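Local coordinates for uncharacterized protein (PDB 5AZ0), which is an aldo-keto reductase of the silkworm, an oxidoreductase that probably reduces carbonyl compounds with a nicotinamide cofactor, at residues Y66-T71 against G271-P276; P79-V84 against H124-D129; D114-L119 against K166-A171. All blocks are in the same frame, centred on the assembly; numbering follows the deposited sequence.

Contact 1 of 3, residues Y66-T71 against G271-P276; sequences YRHIDT and GIVSIP. With ACT (acetate ion), chain H.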
loop_
_atom_site.group_PDB
_atom_site.type_symbol
_atom_site.label_atom_id
_atom_site.label_comp_id
_atom_site.label_asym_id
_atom_site.label_seq_id
_atom_site.Cartn_x
_atom_site.Cartn_y
_atom_site.Cartn_z
ATOM N N TYR A 66 -4.365 -15.685 -3.179
ATOM C CA TYR A 66 -3.821 -14.463 -2.584
ATOM C C TYR A 66 -3.597 -14.763 -1.081
ATOM O O TYR A 66 -4.422 -15.413 -0.404
ATOM C CB TYR A 66 -4.782 -13.325 -2.694
ATOM C CG TYR A 66 -4.896 -12.597 -4.015
ATOM C CD1 TYR A 66 -5.390 -13.213 -5.188
ATOM C CD2 TYR A 66 -4.616 -11.217 -4.076
ATOM C CE1 TYR A 66 -5.612 -12.442 -6.366
ATOM C CE2 TYR A 66 -4.781 -10.499 -5.219
ATOM C CZ TYR A 66 -5.298 -11.082 -6.376
ATOM O OH TYR A 66 -5.432 -10.215 -7.482
ATOM N N ARG A 67 -2.459 -14.328 -0.605
ATOM C CA ARG A 67 -2.084 -14.386 0.809
ATOM C C ARG A 67 -1.807 -13.047 1.494
ATOM O O ARG A 67 -1.886 -12.968 2.738
ATOM C CB ARG A 67 -0.881 -15.249 0.903
ATOM C CG ARG A 67 -1.099 -16.694 0.404
ATOM C CD ARG A 67 -2.151 -17.449 1.241
ATOM N NE ARG A 67 -2.432 -18.801 0.717
ATOM C CZ ARG A 67 -3.497 -19.121 -0.019
ATOM N NH1 ARG A 67 -4.448 -18.239 -0.351
ATOM N NH2 ARG A 67 -3.635 -20.379 -0.398
ATOM N N HIS A 68 -1.596 -11.994 0.684
ATOM C CA HIS A 68 -1.206 -10.686 1.147
ATOM C C HIS A 68 -2.422 -9.791 1.158
ATOM O O HIS A 68 -3.052 -9.550 0.130
ATOM C CB HIS A 68 -0.044 -10.154 0.254
ATOM C CG HIS A 68 0.455 -8.771 0.553
ATOM N ND1 HIS A 68 1.593 -8.278 -0.075
ATOM C CD2 HIS A 68 0.025 -7.785 1.401
ATOM C CE1 HIS A 68 1.789 -7.029 0.315
ATOM N NE2 HIS A 68 0.864 -6.708 1.211
ATOM N N ILE A 69 -2.744 -9.284 2.352
ATOM C CA ILE A 69 -3.855 -8.405 2.584
ATOM C C ILE A 69 -3.371 -7.081 3.208
ATOM O O ILE A 69 -2.783 -7.080 4.261
ATOM C CB ILE A 69 -4.852 -9.062 3.583
ATOM C CG1 ILE A 69 -5.379 -10.386 3.064
ATOM C CG2 ILE A 69 -6.041 -8.130 3.828
ATOM C CD1 ILE A 69 -6.056 -11.188 4.180
ATOM N N ASP A 70 -3.698 -5.960 2.580
ATOM C CA ASP A 70 -3.217 -4.653 3.004
ATOM C C ASP A 70 -4.358 -3.924 3.582
ATOM O O ASP A 70 -5.382 -3.719 2.886
ATOM C CB ASP A 70 -2.662 -3.864 1.791
ATOM C CG ASP A 70 -2.068 -2.519 2.190
ATOM O OD1 ASP A 70 -0.901 -2.530 2.669
ATOM O OD2 ASP A 70 -2.793 -1.465 2.019
ATOM N N THR A 71 -4.277 -3.588 4.861
ATOM C CA THR A 71 -5.305 -2.769 5.388
ATOM C C THR A 71 -4.727 -1.696 6.295
ATOM O O THR A 71 -3.529 -1.534 6.352
ATOM C CB THR A 71 -6.424 -3.619 6.101
ATOM O OG1 THR A 71 -7.589 -2.795 6.240
ATOM C CG2 THR A 71 -6.010 -4.118 7.446
ATOM N N GLY A 271 10.648 -4.928 -9.625
ATOM C CA GLY A 271 10.839 -5.399 -8.243
ATOM C C GLY A 271 9.943 -4.693 -7.211
ATOM O O GLY A 271 10.267 -4.635 -6.032
ATOM N N ILE A 272 8.808 -4.189 -7.660
ATOM C CA ILE A 272 7.883 -3.450 -6.837
ATOM C C ILE A 272 6.635 -4.319 -6.572
ATOM O O ILE A 272 6.103 -4.907 -7.509
ATOM C CB ILE A 272 7.470 -2.150 -7.566
ATOM C CG1 ILE A 272 8.712 -1.263 -7.675
ATOM C CG2 ILE A 272 6.394 -1.430 -6.796
ATOM C CD1 ILE A 272 8.534 0.040 -8.464
ATOM N N VAL A 273 6.208 -4.364 -5.283
ATOM C CA VAL A 273 5.030 -5.050 -4.822
ATOM C C VAL A 273 3.873 -4.141 -5.194
ATOM O O VAL A 273 3.976 -2.965 -4.989
ATOM C CB VAL A 273 5.062 -5.260 -3.270
ATOM C CG1 VAL A 273 3.738 -5.820 -2.775
ATOM C CG2 VAL A 273 6.277 -6.106 -2.815
ATOM N N SER A 274 2.791 -4.676 -5.769
ATOM C CA SER A 274 1.565 -3.917 -6.072
ATOM C C SER A 274 0.402 -4.287 -5.158
ATOM O O SER A 274 0.202 -5.473 -4.874
ATOM C CB SER A 274 1.108 -4.208 -7.481
ATOM O OG SER A 274 1.971 -3.477 -8.348
ATOM N N ILE A 275 -0.383 -3.276 -4.800
ATOM C CA ILE A 275 -1.608 -3.376 -4.033
ATOM C C ILE A 275 -2.758 -2.745 -4.829
ATOM O O ILE A 275 -3.300 -1.686 -4.482
ATOM C CB ILE A 275 -1.588 -2.602 -2.687
ATOM C CG1 ILE A 275 -0.344 -2.859 -1.855
ATOM C CG2 ILE A 275 -2.841 -2.953 -1.857
ATOM C CD1 ILE A 275 -0.040 -4.275 -1.537
ATOM N N PRO A 276 -3.171 -3.411 -5.900
ATOM C CA PRO A 276 -4.415 -2.976 -6.523
ATOM C C PRO A 276 -5.640 -3.144 -5.609
ATOM O O PRO A 276 -5.644 -4.027 -4.761
ATOM C CB PRO A 276 -4.559 -3.903 -7.694
ATOM C CG PRO A 276 -3.873 -5.148 -7.242
ATOM C CD PRO A 276 -2.678 -4.685 -6.446
HETATM C C ACT H . -0.563 -21.835 1.206
HETATM O O ACT H . -0.237 -20.597 1.143
HETATM O OXT ACT H . -1.729 -22.261 0.990
HETATM C CH3 ACT H . 0.466 -22.869 1.562
#
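His68 and Asp70 reach Val273 and Ile275 because both send CG anti to the backbone N (chi1 177° and -177°), toward the barrel interior, while Ile275 splits its two branches between them. Its CG2, anti to N, goes to Asp70; its CG1 stands beside N, and the bend at chi2 (-55°) brings CD1 to the imidazole. The contact is made by van der Waals touches, with no hydrogen bond across it. CD1 of Ile275 sits 3.8 Å from both NE2 and CE1 of His68, the two side chains crossing at about a right angle, and Val273 CG1 comes to the same CE1, also at 3.8 Å. Two methyl groups thus meet the CE1-NE2 end of the ring obliquely, while ND1 is held by the carbonyl of Pro18. Two residues along the strand, Ile275 CG2 packs 3.8 Å from Asp70 CB and leaves the carboxylate to other partners: OD2 makes a salt bridge to Lys104 and OD1 accepts from Gln197, an interior cluster beside which a second acetate is bound. An aspartate and a lysine paired in this way belong to the aldo-keto reductase active site, so Asp70 and Lys104 are probably part of it here. At the outer end, Arg67 takes an acetate edge-on, NE to its O at 2.9 Å and NH2 to OXT at 3.0 Å. Strand 68-70 lies between strands 22-23 and 100-105 of the parallel sheet, and strand 273-274 is last in its order, next to 219-223, whose Val221 touches both Val273 and Ile275. Outside, Ile69 faces helix 78-90 and Ser274 faces helix 259-269, so the contact lies inside the TIM barrel, where the second and last strands point side chains at each other.

Contact 2 of 3, residues P79-V84 against H124-D129; sequences PEIGQV and HRLGLD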
loop_
_atom_site.group_PDB
_atom_site.type_symbol
_atom_site.label_atom_id
_atom_site.label_comp_id
_atom_site.label_asym_id
_atom_site.label_seq_id
_atom_site.Cartn_x
_atom_site.Cartn_y
_atom_site.Cartn_z
ATOM N N PRO A 79 -12.364 -4.822 11.341
ATOM C CA PRO A 79 -13.210 -5.908 11.976
ATOM C C PRO A 79 -13.741 -6.867 10.933
ATOM O O PRO A 79 -13.579 -8.076 11.040
ATOM C CB PRO A 79 -14.304 -5.098 12.715
ATOM C CG PRO A 79 -13.653 -3.754 12.938
ATOM C CD PRO A 79 -12.913 -3.496 11.663
ATOM N N GLU A 80 -14.221 -6.338 9.821
ATOM C CA GLU A 80 -14.765 -7.210 8.776
ATOM C C GLU A 80 -13.688 -8.044 8.084
ATOM O O GLU A 80 -13.923 -9.207 7.705
ATOM C CB GLU A 80 -15.516 -6.395 7.729
ATOM C CG GLU A 80 -16.771 -5.666 8.221
ATOM C CD GLU A 80 -16.532 -4.227 8.748
ATOM O OE1 GLU A 80 -15.481 -3.873 9.361
ATOM O OE2 GLU A 80 -17.440 -3.415 8.570
ATOM N N ILE A 81 -12.490 -7.462 7.871
ATOM C CA ILE A 81 -11.413 -8.239 7.242
ATOM C C ILE A 81 -11.050 -9.368 8.218
ATOM O O ILE A 81 -10.733 -10.473 7.829
ATOM C CB ILE A 81 -10.118 -7.367 6.958
ATOM C CG1 ILE A 81 -10.402 -6.203 6.008
ATOM C CG2 ILE A 81 -8.958 -8.244 6.513
ATOM C CD1 ILE A 81 -10.922 -6.616 4.645
ATOM N N GLY A 82 -10.985 -9.076 9.495
ATOM C CA GLY A 82 -10.613 -10.153 10.433
ATOM C C GLY A 82 -11.580 -11.323 10.511
ATOM O O GLY A 82 -11.161 -12.461 10.742
ATOM N N GLN A 83 -12.869 -11.017 10.379
ATOM C CA GLN A 83 -13.933 -12.058 10.271
ATOM C C GLN A 83 -13.683 -12.932 9.030
ATOM O O GLN A 83 -13.641 -14.148 9.119
ATOM C CB GLN A 83 -15.278 -11.372 10.190
ATOM C CG GLN A 83 -16.519 -12.155 10.596
ATOM C CD GLN A 83 -17.639 -11.160 10.917
ATOM O OE1 GLN A 83 -17.553 -10.396 11.899
ATOM N NE2 GLN A 83 -18.654 -11.098 10.050
ATOM N N VAL A 84 -13.405 -12.309 7.877
ATOM C CA VAL A 84 -13.139 -13.071 6.654
ATOM C C VAL A 84 -11.939 -13.957 6.851
ATOM O O VAL A 84 -12.003 -15.142 6.509
ATOM C CB VAL A 84 -12.977 -12.188 5.393
ATOM C CG1 VAL A 84 -12.564 -12.982 4.172
ATOM C CG2 VAL A 84 -14.261 -11.409 5.086
ATOM N N HIS A 124 -6.838 -6.151 17.824
ATOM C CA HIS A 124 -8.150 -6.585 18.331
ATOM C C HIS A 124 -9.218 -6.587 17.219
ATOM O O HIS A 124 -9.913 -7.539 17.059
ATOM C CB HIS A 124 -8.600 -5.772 19.543
ATOM C CG HIS A 124 -9.618 -6.466 20.377
ATOM N ND1 HIS A 124 -10.978 -6.324 20.163
ATOM C CD2 HIS A 124 -9.481 -7.386 21.367
ATOM C CE1 HIS A 124 -11.627 -7.092 21.016
ATOM N NE2 HIS A 124 -10.737 -7.715 21.774
ATOM N N ARG A 125 -9.348 -5.527 16.458
ATOM C CA ARG A 125 -10.300 -5.488 15.391
ATOM C C ARG A 125 -10.102 -6.690 14.434
ATOM O O ARG A 125 -11.074 -7.256 13.968
ATOM C CB ARG A 125 -10.181 -4.183 14.570
ATOM C CG ARG A 125 -10.565 -2.921 15.367
ATOM C CD ARG A 125 -10.697 -1.678 14.475
ATOM N NE ARG A 125 -10.476 -0.514 15.319
ATOM C CZ ARG A 125 -9.327 0.129 15.494
ATOM N NH1 ARG A 125 -8.207 -0.147 14.756
ATOM N NH2 ARG A 125 -9.299 1.083 16.433
ATOM N N LEU A 126 -8.857 -6.979 14.067
ATOM C CA LEU A 126 -8.539 -7.993 13.078
ATOM C C LEU A 126 -8.605 -9.384 13.671
ATOM O O LEU A 126 -8.559 -10.303 12.936
ATOM C CB LEU A 126 -7.090 -7.801 12.580
ATOM C CG LEU A 126 -6.970 -6.562 11.707
ATOM C CD1 LEU A 126 -5.491 -6.176 11.613
ATOM C CD2 LEU A 126 -7.538 -6.851 10.309
ATOM N N GLY A 127 -8.666 -9.520 15.005
ATOM C CA GLY A 127 -8.726 -10.800 15.652
ATOM C C GLY A 127 -7.373 -11.513 15.679
ATOM O O GLY A 127 -7.347 -12.727 15.638
ATOM N N LEU A 128 -6.251 -10.788 15.762
ATOM C CA LEU A 128 -4.933 -11.418 15.652
ATOM C C LEU A 128 -4.046 -11.205 16.842
ATOM O O LEU A 128 -4.193 -10.188 17.564
ATOM C CB LEU A 128 -4.219 -10.831 14.422
ATOM C CG LEU A 128 -4.935 -10.901 13.104
ATOM C CD1 LEU A 128 -4.168 -10.116 12.032
ATOM C CD2 LEU A 128 -5.102 -12.360 12.687
ATOM N N ASP A 129 -3.084 -12.098 17.022
ATOM C CA ASP A 129 -1.940 -11.952 17.945
ATOM C C ASP A 129 -0.994 -10.882 17.426
ATOM O O ASP A 129 -0.510 -10.069 18.179
ATOM C CB ASP A 129 -1.136 -13.263 18.015
ATOM C CG ASP A 129 0.126 -13.182 18.908
ATOM O OD1 ASP A 129 -0.090 -13.183 20.155
ATOM O OD2 ASP A 129 1.309 -13.203 18.366
HETATM O O HOH W 1 -9.113 -12.935 12.320
#
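Apolar packing begins where the Pro79 ring lies alongside the aliphatic part of Arg125, both pointing the same way. CG of Pro79 is 3.9 Å from both CB and CD of Arg125; with the chain extended from CG to NE, the arginine can run past the ring and leave its guanidinium for Glu78, to which NH1 forms a salt bridge. An alanine in place of Pro79 would probably leave CB and CD of Arg125 without the ring atoms they lie along, opening a gap there. Further in, Leu126 CD2 comes to 4.3 Å from Ile81 CB, a looser meeting.

The closest approaches are through backbone. Helices 78-90 and 112-126, which follow neighbouring strands of the TIM barrel and cover its outside, come so near that the alpha carbons of Gly82 and Leu126 are 4.0 Å apart. A CB on Gly82 would collide with the Leu126 carbonyl. Two CA-H...O contacts result: Pro79 CA to Arg125 O at 3.2 Å, almost straight at 171°, and Gly82 CA to Leu126 O, also 3.2 Å but bent to 122°. Gly127, with positive phi, ends the second helix in a Schellman motif.

Water supplies the polar link, donating to Gly82 O at 2.6 Å and to Leu126 O at 2.8 Å, so the Leu126 carbonyl receives both this water and the Gly82 CA-H.

Contact 3 of 3, residues D114-L119 against K166-A171; sequences DVEVSL and KGLTKA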
loop_
_atom_site.group_PDB
_atom_site.type_symbol
_atom_site.label_atom_id
_atom_site.label_comp_id
_atom_site.label_asym_id
_atom_site.label_seq_id
_atom_site.Cartn_x
_atom_site.Cartn_y
_atom_site.Cartn_z
ATOM N N ASP A 114 1.983 5.948 21.648
ATOM C CA ASP A 114 0.741 5.687 21.000
ATOM C C ASP A 114 0.734 4.628 19.943
ATOM O O ASP A 114 -0.355 4.180 19.536
ATOM C CB ASP A 114 0.110 6.955 20.493
ATOM C CG ASP A 114 -0.522 7.773 21.681
ATOM O OD1 ASP A 114 -1.430 7.302 22.490
ATOM O OD2 ASP A 114 0.058 8.803 21.875
ATOM N N VAL A 115 1.906 4.272 19.439
ATOM C CA VAL A 115 1.958 3.276 18.344
ATOM C C VAL A 115 1.409 1.944 18.917
ATOM O O VAL A 115 0.599 1.338 18.311
ATOM C CB VAL A 115 3.403 3.085 17.894
ATOM C CG1 VAL A 115 3.502 2.030 16.809
ATOM C CG2 VAL A 115 3.949 4.421 17.316
ATOM N N GLU A 116 1.821 1.571 20.112
ATOM C CA GLU A 116 1.315 0.369 20.820
ATOM C C GLU A 116 -0.246 0.364 21.004
ATOM O O GLU A 116 -0.934 -0.662 20.765
ATOM C CB GLU A 116 2.070 0.153 22.112
ATOM C CG GLU A 116 1.681 -1.110 22.902
ATOM C CD GLU A 116 0.564 -0.939 24.003
ATOM O OE1 GLU A 116 -0.026 0.158 24.114
ATOM O OE2 GLU A 116 0.311 -1.926 24.771
ATOM N N VAL A 117 -0.804 1.535 21.287
ATOM C CA VAL A 117 -2.272 1.631 21.559
ATOM C C VAL A 117 -2.931 1.444 20.215
ATOM O O VAL A 117 -3.799 0.604 20.061
ATOM C CB VAL A 117 -2.682 2.983 22.168
ATOM C CG1 VAL A 117 -4.163 2.970 22.440
ATOM C CG2 VAL A 117 -1.943 3.258 23.466
ATOM N N SER A 118 -2.472 2.177 19.198
ATOM C CA SER A 118 -3.095 2.034 17.908
ATOM C C SER A 118 -3.037 0.593 17.358
ATOM O O SER A 118 -4.025 0.077 16.830
ATOM C CB SER A 118 -2.489 3.041 16.904
ATOM O OG SER A 118 -3.155 3.036 15.639
ATOM N N LEU A 119 -1.855 -0.015 17.447
ATOM C CA LEU A 119 -1.658 -1.307 16.830
ATOM C C LEU A 119 -2.406 -2.354 17.627
ATOM O O LEU A 119 -3.039 -3.155 17.033
ATOM C CB LEU A 119 -0.194 -1.674 16.699
ATOM C CG LEU A 119 0.186 -3.091 16.268
ATOM C CD1 LEU A 119 -0.405 -3.340 14.929
ATOM C CD2 LEU A 119 1.710 -3.258 16.261
ATOM N N LYS A 166 7.975 -6.219 21.191
ATOM C CA LYS A 166 6.876 -6.876 21.878
ATOM C C LYS A 166 6.180 -7.984 21.085
ATOM O O LYS A 166 5.336 -8.636 21.631
ATOM C CB LYS A 166 5.862 -5.822 22.291
ATOM C CG LYS A 166 6.368 -5.134 23.555
ATOM C CD LYS A 166 5.438 -4.006 23.974
ATOM C CE LYS A 166 5.740 -3.556 25.421
ATOM N NZ LYS A 166 5.385 -2.125 25.642
ATOM N N GLY A 167 6.476 -8.163 19.790
ATOM C CA GLY A 167 5.911 -9.334 19.042
ATOM C C GLY A 167 4.529 -8.992 18.527
ATOM O O GLY A 167 3.837 -9.861 18.125
ATOM N N LEU A 168 4.153 -7.698 18.504
ATOM C CA LEU A 168 2.880 -7.240 17.983
ATOM C C LEU A 168 2.837 -7.232 16.465
ATOM O O LEU A 168 1.738 -7.224 15.817
ATOM C CB LEU A 168 2.528 -5.901 18.598
ATOM C CG LEU A 168 2.341 -5.988 20.115
ATOM C CD1 LEU A 168 2.063 -4.588 20.595
ATOM C CD2 LEU A 168 1.210 -6.909 20.581
ATOM N N THR A 169 4.030 -7.300 15.884
ATOM C CA THR A 169 4.191 -7.308 14.466
ATOM C C THR A 169 5.459 -8.048 14.180
ATOM O O THR A 169 6.371 -8.089 15.033
ATOM C CB THR A 169 4.258 -5.911 13.887
ATOM O OG1 THR A 169 4.335 -5.962 12.468
ATOM C CG2 THR A 169 5.416 -5.118 14.433
ATOM N N LYS A 170 5.528 -8.637 13.004
ATOM C CA LYS A 170 6.782 -9.325 12.561
ATOM C C LYS A 170 7.653 -8.360 11.730
ATOM O O LYS A 170 8.754 -8.680 11.430
ATOM C CB LYS A 170 6.488 -10.509 11.681
ATOM C CG LYS A 170 5.657 -11.611 12.310
ATOM C CD LYS A 170 6.441 -12.305 13.414
ATOM C CE LYS A 170 6.246 -13.848 13.383
ATOM N NZ LYS A 170 7.328 -14.596 14.108
ATOM N N ALA A 171 7.137 -7.186 11.378
ATOM C CA ALA A 171 7.916 -6.228 10.610
ATOM C C ALA A 171 7.367 -4.821 10.750
ATOM O O ALA A 171 6.137 -4.639 10.914
ATOM C CB ALA A 171 7.995 -6.615 9.114
HETATM O O HOH W 2 2.270 -3.467 25.623
#
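Leu168 meets Leu119 and Glu116 through CB and CD1. Its CB lies against Leu119, 3.6 Å from CD2, the tightest touch between the segments. From there CG stands beside the backbone N (chi1 -63°), which carries the chain on from Leu119 toward the neighbouring turn of the helix, and CD1 at the tip comes to 4.2 Å from Glu116 CG. Both helix side chains cross the leucine obliquely. Leu119 and Glu116 are three residues apart, nearly one helical turn, so Leu168 lies against both along that face; it also touches Arg120 and Leu123 of the same helix. Leu119 CD2 also passes 4.4 Å from Thr169 CB, whose hydroxyl donates to Ala171 O at 2.7 Å.

Over this apolar layer runs a polar one. The Glu116 chain bends at chi2 (-92°), lifting the carboxylate off the leucine to where OE2 takes a salt bridge from Arg120 NE and a hydrogen bond from a water at 2.6 Å. That water also accepts a weak bond from Lys166 NZ. The ammonium itself stays 5.2 Å from OE2, so carboxylate and lysine probably attract one another mainly through space and water.

Gly167, with positive phi, closes helix 153-165 in a Schellman motif, and the chain after it leads to strand 172-175, an alpha-to-beta connection of the TIM barrel. Leu168 and Lys170 pair by backbone with Val131. Leu119 also touches Val163 and Val134, so helix 112-126, the end of helix 153-165 and strand 133-136 meet around it, with the loop beside them.

From the N terminus, strand 68-70 opens the widest loop: contact 1 closes it some 200 residues later at 273-274, bringing early and late strands of the barrel together. Contacts 2 and 3 both fall within that span. Contact 2 joins helix 78-90 to the end of helix 112-126, and contact 3 the earlier turns of that same helix to the loop before strand 172-175; their segments alternate along the chain, so the two loops cross. Contacts 1 and 2 touch, Ile69 CG2 lying 4.0 Å from Ile81 CG2, which joins barrel wall to outer helix layer, whereas contact 3 stays about 9 Å from contact 1 at the nearest atoms.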